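Local coordinates for putative lipoprotein (Parabacteroides distasonis, PDB 4FVS) that is of unproven function but probably binds lipid, perhaps in the manner of the LolA and LolB lipoprotein carriers, at residues Thr5-Gln10 against Tyr105-Ala110; Ile141-Phe146 against Lys165-Thr170. All coordinates share one frame; numbering follows the deposited sequence.

Contact 1 of 2, residues Thr5-Gln10 against Tyr105-Ala110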
ATOM      1  N   THR A   5       7.478 -13.853  -8.306  1.00 71.31           N
ATOM      2  CA  THR A   5       6.591 -12.850  -8.900  1.00 68.06           C
ATOM      3  C   THR A   5       6.718 -11.569  -8.071  1.00 67.66           C
ATOM      4  O   THR A   5       6.570 -11.606  -6.844  1.00 66.59           O
ATOM      5  CB  THR A   5       5.157 -13.365  -8.975  1.00 73.65           C
ATOM      6  OG1 THR A   5       5.151 -14.657  -9.568  1.00 79.52           O
ATOM      7  CG2 THR A   5       4.247 -12.447  -9.754  1.00 70.14           C
ATOM      8  N   PHE A   6       7.050 -10.454  -8.744  1.00 61.82           N
ATOM      9  CA  PHE A   6       7.279  -9.158  -8.133  1.00 57.94           C
ATOM     10  C   PHE A   6       6.003  -8.314  -8.221  1.00 59.03           C
ATOM     11  O   PHE A   6       5.620  -7.888  -9.310  1.00 61.09           O
ATOM     12  CB  PHE A   6       8.465  -8.480  -8.834  1.00 61.18           C
ATOM     13  CG  PHE A   6       9.279  -7.564  -7.961  1.00 61.35           C
ATOM     14  CD1 PHE A   6      10.315  -8.060  -7.190  1.00 65.23           C
ATOM     15  CD2 PHE A   6       9.039  -6.193  -7.945  1.00 61.76           C
ATOM     16  CE1 PHE A   6      11.078  -7.206  -6.395  1.00 65.45           C
ATOM     17  CE2 PHE A   6       9.804  -5.342  -7.148  1.00 63.24           C
ATOM     18  CZ  PHE A   6      10.815  -5.854  -6.380  1.00 62.33           C
ATOM     19  N   PHE A   7       5.332  -8.084  -7.077  1.00 50.25           N
ATOM     20  CA  PHE A   7       4.094  -7.312  -7.052  1.00 46.24           C
ATOM     21  C   PHE A   7       4.394  -5.815  -6.841  1.00 51.07           C
ATOM     22  O   PHE A   7       3.918  -5.202  -5.883  1.00 50.42           O
ATOM     23  CB  PHE A   7       3.134  -7.857  -5.986  1.00 44.81           C
ATOM     24  CG  PHE A   7       2.680  -9.260  -6.301  1.00 47.17           C
ATOM     25  CD1 PHE A   7       1.772  -9.498  -7.325  1.00 49.43           C
ATOM     26  CD2 PHE A   7       3.186 -10.345  -5.596  1.00 50.68           C
ATOM     27  CE1 PHE A   7       1.363 -10.791  -7.625  1.00 52.19           C
ATOM     28  CE2 PHE A   7       2.778 -11.640  -5.904  1.00 55.65           C
ATOM     29  CZ  PHE A   7       1.863 -11.853  -6.917  1.00 54.03           C
ATOM     30  N   PHE A   8       5.173  -5.230  -7.764  1.00 48.35           N
ATOM     31  CA  PHE A   8       5.578  -3.831  -7.756  1.00 46.94           C
ATOM     32  C   PHE A   8       6.337  -3.519  -9.034  1.00 54.57           C
ATOM     33  O   PHE A   8       6.980  -4.435  -9.536  1.00 57.68           O
ATOM     34  CB  PHE A   8       6.454  -3.569  -6.524  1.00 47.75           C
ATOM     35  CG  PHE A   8       6.618  -2.128  -6.097  1.00 47.67           C
ATOM     36  CD1 PHE A   8       5.575  -1.444  -5.476  1.00 46.80           C
ATOM     37  CD2 PHE A   8       7.831  -1.475  -6.260  1.00 50.40           C
ATOM     38  CE1 PHE A   8       5.728  -0.123  -5.076  1.00 46.23           C
ATOM     39  CE2 PHE A   8       7.988  -0.157  -5.840  1.00 51.87           C
ATOM     40  CZ  PHE A   8       6.937   0.507  -5.243  1.00 47.04           C
ATOM     41  N   PRO A   9       6.320  -2.272  -9.591  1.00 51.12           N
ATOM     42  CA  PRO A   9       7.104  -2.002 -10.810  1.00 53.30           C
ATOM     43  C   PRO A   9       8.583  -2.296 -10.575  1.00 63.11           C
ATOM     44  O   PRO A   9       9.086  -2.051  -9.477  1.00 63.52           O
ATOM     45  CB  PRO A   9       6.839  -0.521 -11.071  1.00 53.55           C
ATOM     46  CG  PRO A   9       5.551  -0.266 -10.438  1.00 55.84           C
ATOM     47  CD  PRO A   9       5.595  -1.056  -9.174  1.00 50.35           C
ATOM     48  N   GLN A  10       9.257  -2.883 -11.562  1.00 63.54           N
ATOM     49  CA  GLN A  10      10.644  -3.288 -11.388  1.00 66.60           C
ATOM     50  C   GLN A  10      11.551  -2.782 -12.535  1.00 75.82           C
ATOM     51  O   GLN A  10      12.670  -3.285 -12.687  1.00 78.80           O
ATOM     52  CB  GLN A  10      10.718  -4.831 -11.278  1.00 69.48           C
ATOM     53  CG  GLN A  10       9.994  -5.583 -12.408  1.00 83.52           C
ATOM     54  CD  GLN A  10      10.142  -7.082 -12.365  1.00109.02           C
ATOM     55  OE1 GLN A  10      10.738  -7.678 -11.464  1.00103.64           O
ATOM     56  NE2 GLN A  10       9.599  -7.735 -13.367  1.00111.55           N
ATOM     57  N   TYR A 105       3.522 -10.312   0.400  1.00 50.89           N
ATOM     58  CA  TYR A 105       2.378 -10.299  -0.477  1.00 50.66           C
ATOM     59  C   TYR A 105       2.372 -11.645  -1.180  1.00 55.89           C
ATOM     60  O   TYR A 105       3.213 -11.909  -2.041  1.00 58.34           O
ATOM     61  CB  TYR A 105       2.389  -9.087  -1.436  1.00 52.97           C
ATOM     62  CG  TYR A 105       1.942  -7.809  -0.758  1.00 55.65           C
ATOM     63  CD1 TYR A 105       2.822  -7.068   0.032  1.00 57.15           C
ATOM     64  CD2 TYR A 105       0.634  -7.358  -0.873  1.00 57.15           C
ATOM     65  CE1 TYR A 105       2.409  -5.911   0.691  1.00 57.46           C
ATOM     66  CE2 TYR A 105       0.205  -6.202  -0.213  1.00 57.78           C
ATOM     67  CZ  TYR A 105       1.098  -5.483   0.570  1.00 68.89           C
ATOM     68  OH  TYR A 105       0.699  -4.328   1.199  1.00 73.75           O
ATOM     69  N   PRO A 106       1.493 -12.564  -0.745  1.00 51.60           N
ATOM     70  CA  PRO A 106       1.456 -13.898  -1.364  1.00 52.75           C
ATOM     71  C   PRO A 106       1.060 -13.847  -2.845  1.00 57.69           C
ATOM     72  O   PRO A 106       0.361 -12.940  -3.271  1.00 56.83           O
ATOM     73  CB  PRO A 106       0.399 -14.643  -0.534  1.00 54.63           C
ATOM     74  CG  PRO A 106       0.293 -13.878   0.745  1.00 58.15           C
ATOM     75  CD  PRO A 106       0.478 -12.447   0.319  1.00 52.54           C
ATOM     76  N   ASN A 107       1.571 -14.795  -3.633  1.00 56.41           N
ATOM     77  CA  ASN A 107       1.334 -14.965  -5.061  1.00 58.06           C
ATOM     78  C   ASN A 107       0.298 -16.073  -5.268  1.00 65.42           C
ATOM     79  O   ASN A 107       0.617 -17.258  -5.111  1.00 68.36           O
ATOM     80  CB  ASN A 107       2.653 -15.291  -5.779  1.00 59.67           C
ATOM     81  CG  ASN A 107       2.551 -15.615  -7.255  1.00 71.71           C
ATOM     82  OD1 ASN A 107       1.573 -15.280  -7.946  1.00 63.32           O
ATOM     83  ND2 ASN A 107       3.607 -16.230  -7.775  1.00 59.17           N
ATOM     84  N   PRO A 108      -0.939 -15.718  -5.652  1.00 59.93           N
ATOM     85  CA  PRO A 108      -1.979 -16.747  -5.814  1.00 59.92           C
ATOM     86  C   PRO A 108      -1.895 -17.505  -7.132  1.00 65.92           C
ATOM     87  O   PRO A 108      -2.636 -18.487  -7.328  1.00 68.11           O
ATOM     88  CB  PRO A 108      -3.259 -15.944  -5.751  1.00 60.40           C
ATOM     89  CG  PRO A 108      -2.865 -14.622  -6.310  1.00 64.93           C
ATOM     90  CD  PRO A 108      -1.472 -14.361  -5.879  1.00 59.47           C
ATOM     91  N   TYR A 109      -1.005 -17.059  -8.034  1.00 61.93           N
ATOM     92  CA  TYR A 109      -0.840 -17.666  -9.361  1.00 64.62           C
ATOM     93  C   TYR A 109       0.235 -18.747  -9.350  1.00 71.62           C
ATOM     94  O   TYR A 109       0.292 -19.555 -10.273  1.00 74.85           O
ATOM     95  CB  TYR A 109      -0.508 -16.601 -10.408  1.00 65.12           C
ATOM     96  CG  TYR A 109      -1.471 -15.434 -10.382  1.00 65.77           C
ATOM     97  CD1 TYR A 109      -2.747 -15.548 -10.923  1.00 69.65           C
ATOM     98  CD2 TYR A 109      -1.118 -14.218  -9.790  1.00 63.23           C
ATOM     99  CE1 TYR A 109      -3.637 -14.477 -10.911  1.00 69.67           C
ATOM    100  CE2 TYR A 109      -2.010 -13.146  -9.754  1.00 62.02           C
ATOM    101  CZ  TYR A 109      -3.267 -13.282 -10.323  1.00 73.49           C
ATOM    102  OH  TYR A 109      -4.180 -12.259 -10.351  1.00 78.50           O
ATOM    103  N   ALA A 110       1.047 -18.785  -8.285  1.00 67.78           N
ATOM    104  CA  ALA A 110       2.136 -19.734  -8.063  1.00 70.05           C
ATOM    105  C   ALA A 110       1.657 -21.157  -8.054  1.00 77.55           C
ATOM    106  O   ALA A 110       0.496 -21.442  -7.723  1.00 77.48           O
ATOM    107  CB  ALA A 110       2.819 -19.438  -6.737  1.00 68.62           C
TER
HETATM  108  O   HOH W   1       6.684 -16.838  -7.142  1.00 67.75           O

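Contact 2 of 2, residues Ile141-Phe146 against Lys165-Thr170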
ATOM      1  N   ILE A 141      -2.147  -3.288  11.367  1.00 48.99           N
ATOM      2  CA  ILE A 141      -2.691  -3.964  10.189  1.00 49.04           C
ATOM      3  C   ILE A 141      -2.566  -5.452  10.492  1.00 49.70           C
ATOM      4  O   ILE A 141      -1.458  -5.980  10.545  1.00 46.83           O
ATOM      5  CB  ILE A 141      -2.001  -3.521   8.861  1.00 52.63           C
ATOM      6  CG1 ILE A 141      -2.039  -1.983   8.689  1.00 53.21           C
ATOM      7  CG2 ILE A 141      -2.620  -4.227   7.640  1.00 53.08           C
ATOM      8  CD1 ILE A 141      -0.737  -1.431   8.027  1.00 68.28           C
ATOM      9  N   LYS A 142      -3.697  -6.108  10.749  1.00 46.67           N
ATOM     10  CA  LYS A 142      -3.708  -7.501  11.185  1.00 48.26           C
ATOM     11  C   LYS A 142      -4.830  -8.285  10.500  1.00 52.61           C
ATOM     12  O   LYS A 142      -5.587  -7.720   9.722  1.00 50.67           O
ATOM     13  CB  LYS A 142      -3.878  -7.544  12.735  1.00 52.77           C
ATOM     14  CG  LYS A 142      -5.077  -6.736  13.247  1.00 65.86           C
ATOM     15  CD  LYS A 142      -4.994  -6.429  14.716  1.00 76.38           C
ATOM     16  CE  LYS A 142      -6.096  -5.463  15.108  1.00 92.65           C
ATOM     17  NZ  LYS A 142      -5.928  -4.950  16.491  1.00103.99           N
ATOM     18  N   ASP A 143      -4.928  -9.599  10.800  1.00 50.36           N
ATOM     19  CA  ASP A 143      -5.941 -10.526  10.290  1.00 49.68           C
ATOM     20  C   ASP A 143      -6.055 -10.429   8.765  1.00 53.58           C
ATOM     21  O   ASP A 143      -7.161 -10.383   8.222  1.00 56.67           O
ATOM     22  CB  ASP A 143      -7.282 -10.248  10.974  1.00 52.05           C
ATOM     23  CG  ASP A 143      -7.234 -10.168  12.495  1.00 64.15           C
ATOM     24  OD1 ASP A 143      -6.742 -11.136  13.132  1.00 68.20           O
ATOM     25  OD2 ASP A 143      -7.745  -9.173  13.053  1.00 64.97           O
ATOM     26  N   ARG A 144      -4.902 -10.403   8.076  1.00 48.27           N
ATOM     27  CA  ARG A 144      -4.840 -10.320   6.621  1.00 48.10           C
ATOM     28  C   ARG A 144      -5.301 -11.626   6.029  1.00 54.54           C
ATOM     29  O   ARG A 144      -4.860 -12.672   6.495  1.00 59.35           O
ATOM     30  CB  ARG A 144      -3.417  -9.972   6.137  1.00 46.92           C
ATOM     31  CG  ARG A 144      -2.874  -8.641   6.654  1.00 44.96           C
ATOM     32  CD  ARG A 144      -1.422  -8.427   6.270  1.00 48.53           C
ATOM     33  NE  ARG A 144      -1.186  -8.241   4.829  1.00 51.77           N
ATOM     34  CZ  ARG A 144      -0.107  -8.678   4.188  1.00 52.56           C
ATOM     35  NH1 ARG A 144       0.829  -9.349   4.838  1.00 47.95           N
ATOM     36  NH2 ARG A 144       0.031  -8.470   2.889  1.00 34.29           N
ATOM     37  N   GLU A 145      -6.204 -11.591   5.048  1.00 48.62           N
ATOM     38  CA  GLU A 145      -6.683 -12.825   4.423  1.00 49.76           C
ATOM     39  C   GLU A 145      -6.844 -12.662   2.913  1.00 50.11           C
ATOM     40  O   GLU A 145      -7.151 -11.590   2.443  1.00 47.24           O
ATOM     41  CB  GLU A 145      -7.999 -13.338   5.042  1.00 53.26           C
ATOM     42  CG  GLU A 145      -9.188 -12.402   4.942  1.00 68.65           C
ATOM     43  CD  GLU A 145     -10.509 -13.022   5.348  1.00 93.77           C
ATOM     44  OE1 GLU A 145     -10.903 -14.050   4.749  1.00 78.86           O
ATOM     45  OE2 GLU A 145     -11.184 -12.427   6.219  1.00 97.70           O
ATOM     46  N   PHE A 146      -6.622 -13.736   2.168  1.00 48.19           N
ATOM     47  CA  PHE A 146      -6.794 -13.812   0.730  1.00 47.72           C
ATOM     48  C   PHE A 146      -8.268 -14.058   0.427  1.00 51.90           C
ATOM     49  O   PHE A 146      -8.857 -15.017   0.954  1.00 51.58           O
ATOM     50  CB  PHE A 146      -5.910 -14.941   0.154  1.00 50.57           C
ATOM     51  CG  PHE A 146      -6.114 -15.188  -1.319  1.00 52.61           C
ATOM     52  CD1 PHE A 146      -5.609 -14.297  -2.266  1.00 54.45           C
ATOM     53  CD2 PHE A 146      -6.883 -16.259  -1.761  1.00 56.09           C
ATOM     54  CE1 PHE A 146      -5.819 -14.505  -3.628  1.00 56.96           C
ATOM     55  CE2 PHE A 146      -7.108 -16.462  -3.123  1.00 60.76           C
ATOM     56  CZ  PHE A 146      -6.558 -15.594  -4.049  1.00 58.70           C
ATOM     57  N   LYS A 165      -7.892  -8.859   2.061  1.00 45.70           N
ATOM     58  CA  LYS A 165      -8.544  -8.075   3.115  1.00 45.89           C
ATOM     59  C   LYS A 165      -7.603  -7.967   4.306  1.00 49.46           C
ATOM     60  O   LYS A 165      -6.818  -8.884   4.540  1.00 49.38           O
ATOM     61  CB  LYS A 165      -9.893  -8.730   3.535  1.00 50.13           C
ATOM     62  CG  LYS A 165     -10.661  -8.000   4.642  1.00 57.49           C
ATOM     63  CD  LYS A 165     -11.949  -8.723   5.014  1.00 70.62           C
ATOM     64  CE  LYS A 165     -12.576  -8.229   6.300  1.00 77.16           C
ATOM     65  NZ  LYS A 165     -13.912  -8.841   6.518  1.00 83.18           N
ATOM     66  N   TYR A 166      -7.684  -6.867   5.062  1.00 45.39           N
ATOM     67  CA  TYR A 166      -6.909  -6.648   6.297  1.00 43.49           C
ATOM     68  C   TYR A 166      -7.795  -5.903   7.290  1.00 47.65           C
ATOM     69  O   TYR A 166      -8.693  -5.185   6.865  1.00 47.77           O
ATOM     70  CB  TYR A 166      -5.593  -5.873   6.030  1.00 42.38           C
ATOM     71  CG  TYR A 166      -5.825  -4.439   5.570  1.00 44.28           C
ATOM     72  CD1 TYR A 166      -6.063  -3.413   6.496  1.00 46.41           C
ATOM     73  CD2 TYR A 166      -5.872  -4.115   4.214  1.00 44.03           C
ATOM     74  CE1 TYR A 166      -6.404  -2.122   6.081  1.00 45.33           C
ATOM     75  CE2 TYR A 166      -6.184  -2.815   3.787  1.00 43.60           C
ATOM     76  CZ  TYR A 166      -6.461  -1.825   4.725  1.00 48.87           C
ATOM     77  OH  TYR A 166      -6.808  -0.556   4.325  1.00 46.20           O
ATOM     78  N   ASN A 167      -7.553  -6.068   8.588  1.00 43.89           N
ATOM     79  CA  ASN A 167      -8.210  -5.299   9.644  1.00 43.66           C
ATOM     80  C   ASN A 167      -7.243  -4.228  10.106  1.00 47.78           C
ATOM     81  O   ASN A 167      -6.022  -4.448  10.093  1.00 47.02           O
ATOM     82  CB  ASN A 167      -8.667  -6.166  10.812  1.00 41.66           C
ATOM     83  CG  ASN A 167      -9.857  -7.047  10.559  1.00 51.97           C
ATOM     84  OD1 ASN A 167     -10.731  -6.785   9.750  1.00 48.09           O
ATOM     85  ND2 ASN A 167      -9.958  -8.076  11.340  1.00 46.48           N
ATOM     86  N   ILE A 168      -7.760  -3.064  10.476  1.00 45.70           N
ATOM     87  CA  ILE A 168      -6.927  -1.961  10.967  1.00 44.77           C
ATOM     88  C   ILE A 168      -7.493  -1.479  12.309  1.00 50.03           C
ATOM     89  O   ILE A 168      -8.695  -1.568  12.569  1.00 50.11           O
ATOM     90  CB  ILE A 168      -6.756  -0.788   9.929  1.00 46.67           C
ATOM     91  CG1 ILE A 168      -5.740   0.273  10.412  1.00 45.77           C
ATOM     92  CG2 ILE A 168      -8.080  -0.144   9.503  1.00 47.82           C
ATOM     93  CD1 ILE A 168      -4.935   0.844   9.347  1.00 45.22           C
ATOM     94  N   ALA A 169      -6.590  -1.023  13.169  1.00 48.26           N
ATOM     95  CA  ALA A 169      -6.879  -0.441  14.473  1.00 49.67           C
ATOM     96  C   ALA A 169      -5.919   0.706  14.676  1.00 54.34           C
ATOM     97  O   ALA A 169      -4.726   0.508  14.482  1.00 54.61           O
ATOM     98  CB  ALA A 169      -6.763  -1.486  15.568  1.00 51.86           C
ATOM     99  N   THR A 170      -6.432   1.927  14.965  1.00 52.07           N
ATOM    100  CA  THR A 170      -5.640   3.154  15.112  1.00 51.51           C
ATOM    101  C   THR A 170      -5.830   3.740  16.528  1.00 59.83           C
ATOM    102  O   THR A 170      -6.940   4.139  16.906  1.00 61.99           O
ATOM    103  CB  THR A 170      -6.012   4.164  14.012  1.00 57.03           C
ATOM    104  OG1 THR A 170      -5.999   3.512  12.742  1.00 57.50           O
ATOM    105  CG2 THR A 170      -5.094   5.374  13.975  1.00 54.32           C
TER

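Contact 1 of 2, residues Thr5-Gln10 against Tyr105-Ala110
Asn107 OD1 takes one hydrogen bond, from Tyr109 N at 3.1 Å, which closes an Asx turn; the donor sits above the carbonyl plane, 59° out of it. On the other branch of the amide, Asn107 ND2 donates a hydrogen bond to a water 3.2 Å away, and that water also accepts a weak bond from Thr5 N. Thr5 OG1 lies close to the same ND2, but the angle is too poor for a hydrogen bond. With CG anti to the backbone N (chi1 175°), the Asn107 side chain crosses Phe7 at about a right angle, ring and amide planes 67° apart. The Phe7 ring presents its edge: Asn107 CB lies in the ring plane, 3.7 Å from CZ, and OD1 also stands at this rim, 3.6 Å from CZ. Tyr187 packs edge-to-face on Phe7 and bonds Pro106 O through its hydroxyl. An alanine at Asn107 would remove the amide and so would probably loosen the turn at Tyr109 and the water link to Thr5. Phe7 is itself the centre of an inverse gamma turn, and both segments are loops: an inverse gamma turn set against an Asx turn beside the strands of a beta-rich fold.

Contact 2 of 2, residues Ile141-Phe146 against Lys165-Thr170
Glu145 and Lys165 stand side by side on one face of the sheet, pointing the same way, each chain extended beyond CG. Their aliphatic parts touch, Glu145 CG lying 4.0 Å from Lys165 CB, while OE2 and NZ stay 4.5 Å apart, opposite charges too distant for a salt bridge; Lys165 also makes a cation-pi contact with Tyr182 of strand 179-188. Further along the same face Asn167 meets Asp143 obliquely. Asn167 ND2 donates to Asp143 OD2 at 3.0 Å, keeping the acceptor near its own amide plane but approaching the carboxylate from above, the two planes being 76° apart. Lys142 NZ ends beside the methyl of Ala169.

Ile141 and Ile168 occupy the other face, also side by side and pointing the same way, with CG1 of the former 4.1 Å from CD1 of the latter. Ile141 CG2 comes obliquely to the Tyr166 ring, 3.7 Å from CD1; Tyr166 CG sits in the crowded position between the backbone N and the carbonyl carbon. Arg144 crosses Tyr166 obliquely as well, CG lying 3.9 Å from Tyr166 CB, and its bent chain carries the guanidinium onward to Asn104 O and Asp121 O.

Two reciprocal backbone pairs hold the strands. Lys142 and Asn167 exchange N-H and C=O bonds, as do Glu145 and Lys165, where Glu145 N reaches Lys165 O at 2.8 Å. Between these pairs one strand spends an extra residue: Asp143, at phi 50° and psi 45°, pushes its backbone out of the extended course and aims its side chain at Asn167. The result is a beta bulge in the antiparallel hairpin of strands 132-154 and 157-171, part of the strand-rich fold of this DUF3108-like protein.

From the N terminus, Thr5-Gln10 runs through the loop before strand 15-22, and contact 1 brings it against the loop after strand 102-104, closing a circuit of 94 intervening residues, mostly strand. Contact 2 opens only later and spans just 18 residues, the turn-side part of one hairpin. The two are in series, neither nested nor crossed, with centres about 19 Å apart. They nevertheless meet in space: Pro108 packs on Phe146, and Tyr105 makes a cation-pi contact with Arg144. Contact 1 thus joins the N-terminal segment to a long loop, and that loop in turn lies against strand 132-154 of the hairpin in contact 2.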